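Acetyl xylan esterase (Paenibacillus sp. R4, PDB 6AGQ) removes acetyl groups from acetylated xylan as a cold-active esterase of the AXE1 family, most likely through the serine-hydrolase chemistry of the alpha/beta-hydrolase fold. Local coordinates at the interface of chains A and B. Sequence-based numbering; all coordinates share one arbitrary frame. Chains: chain A/B, acetyl xylan esterase.

The interface of chains A and B. Residues chain A 111, 311, 314-315; chain B 49-51.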
loop_
_atom_site.group_PDB
_atom_site.type_symbol
_atom_site.label_atom_id
_atom_site.label_comp_id
_atom_site.label_asym_id
_atom_site.label_seq_id
_atom_site.Cartn_x
_atom_site.Cartn_y
_atom_site.Cartn_z
ATOM N N MET A 111 -20.695 36.884 -11.150
ATOM C CA MET A 111 -22.013 36.741 -11.831
ATOM C C MET A 111 -23.113 37.612 -11.252
ATOM O O MET A 111 -24.308 37.398 -11.555
ATOM C CB MET A 111 -22.518 35.286 -11.792
ATOM C CG MET A 111 -21.540 34.258 -12.318
ATOM S SD MET A 111 -22.007 32.597 -11.850
ATOM C CE MET A 111 -23.396 32.298 -12.942
ATOM N N GLU A 311 -18.235 25.085 -13.979
ATOM C CA GLU A 311 -18.944 25.530 -15.148
ATOM C C GLU A 311 -20.363 24.975 -15.277
ATOM O O GLU A 311 -21.250 25.673 -15.710
ATOM C CB GLU A 311 -18.180 25.110 -16.411
ATOM C CG GLU A 311 -18.758 25.675 -17.717
ATOM C CD GLU A 311 -17.879 25.412 -18.947
ATOM O OE1 GLU A 311 -18.479 25.123 -20.028
ATOM O OE2 GLU A 311 -16.611 25.502 -18.834
ATOM N N MET A 314 -22.497 26.958 -12.796
ATOM C CA MET A 314 -22.662 28.294 -13.361
ATOM C C MET A 314 -23.750 28.347 -14.390
ATOM O O MET A 314 -24.618 29.169 -14.240
ATOM C CB MET A 314 -21.346 28.851 -13.883
ATOM C CG MET A 314 -20.343 29.133 -12.776
ATOM S SD MET A 314 -18.759 29.599 -13.493
ATOM C CE MET A 314 -17.604 29.428 -12.128
ATOM N N ARG A 315 -23.757 27.449 -15.375
ATOM C CA ARG A 315 -24.843 27.395 -16.411
ATOM C C ARG A 315 -26.231 27.137 -15.829
ATOM O O ARG A 315 -27.214 27.727 -16.240
ATOM C CB ARG A 315 -24.586 26.290 -17.438
ATOM C CG ARG A 315 -23.389 26.509 -18.339
ATOM C CD ARG A 315 -23.317 25.511 -19.490
ATOM N NE ARG A 315 -22.083 25.742 -20.258
ATOM C CZ ARG A 315 -21.919 26.641 -21.242
ATOM N NH1 ARG A 315 -22.919 27.435 -21.666
ATOM N NH2 ARG A 315 -20.717 26.749 -21.810
ATOM N N ASP B 49 -22.037 32.224 -25.343
ATOM C CA ASP B 49 -22.922 31.494 -24.421
ATOM C C ASP B 49 -22.247 30.924 -23.134
ATOM O O ASP B 49 -22.802 29.994 -22.504
ATOM C CB ASP B 49 -23.701 30.375 -25.186
ATOM C CG ASP B 49 -24.765 30.936 -26.190
ATOM O OD1 ASP B 49 -24.597 32.081 -26.692
ATOM O OD2 ASP B 49 -25.764 30.213 -26.475
ATOM N N TYR B 50 -21.089 31.479 -22.735
ATOM C CA TYR B 50 -20.375 31.019 -21.544
ATOM C C TYR B 50 -21.084 31.702 -20.358
ATOM O O TYR B 50 -21.602 32.843 -20.480
ATOM C CB TYR B 50 -18.868 31.374 -21.591
ATOM C CG TYR B 50 -18.031 30.630 -20.563
ATOM C CD1 TYR B 50 -17.536 29.353 -20.820
ATOM C CD2 TYR B 50 -17.760 31.184 -19.311
ATOM C CE1 TYR B 50 -16.789 28.653 -19.857
ATOM C CE2 TYR B 50 -16.982 30.503 -18.357
ATOM C CZ TYR B 50 -16.500 29.241 -18.616
ATOM O OH TYR B 50 -15.714 28.553 -17.636
ATOM N N PRO B 51 -21.166 31.018 -19.220
ATOM C CA PRO B 51 -22.080 31.588 -18.193
ATOM C C PRO B 51 -21.581 32.867 -17.449
ATOM O O PRO B 51 -22.415 33.624 -16.927
ATOM C CB PRO B 51 -22.277 30.428 -17.212
ATOM C CG PRO B 51 -21.235 29.417 -17.523
ATOM C CD PRO B 51 -20.834 29.608 -18.962
#
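The C-terminal helix of chain A, residues 309-320, receives a loop of chain B at a two-fold symmetric, probably biological interface of the deposited six-chain assembly, where A:Met314 and A:Arg315 meet B:Pro51. Tip first, the proline ring comes down on the helix, its CG lying 3.7 Å from CB of A:Met314 and equally near the aliphatic CG of A:Arg315. The arginine chain crosses the proline ring obliquely; extended to NE, then turned about CD-NE (chi4 -84°), it lays one guanidinium face against B:Pro51 CD, which sits 3.9 Å above the plane, over its centre. NH1 of A:Arg315 donates a 2.7 Å hydrogen bond to the backbone carbonyl O of B:Asp49, bent to 134° at the hydrogen. At the guanidinium edge, NH2 of A:Arg315 forms a longer salt bridge, 3.3 Å, with OE1 of A:Glu311 one helical turn earlier, which helps fix the guanidinium rotation. An alanine in place of A:Arg315 would probably leave the B:Asp49 carbonyl without this donor and the A:Glu311 carboxylate without its ion-pair mate, and uncover one side of the proline. A:Glu311, with CG anti to its backbone N (chi1 -173°), reaches the rim of the B:Tyr50 ring, OE2 lying 3.3 Å from CE1; a hydrogen bond from the phenol OH to OE2 is weak. The patch joins the last helix of one chain to the loop between strands 43-46 and 55-63 of the other, with a symmetry-related twin.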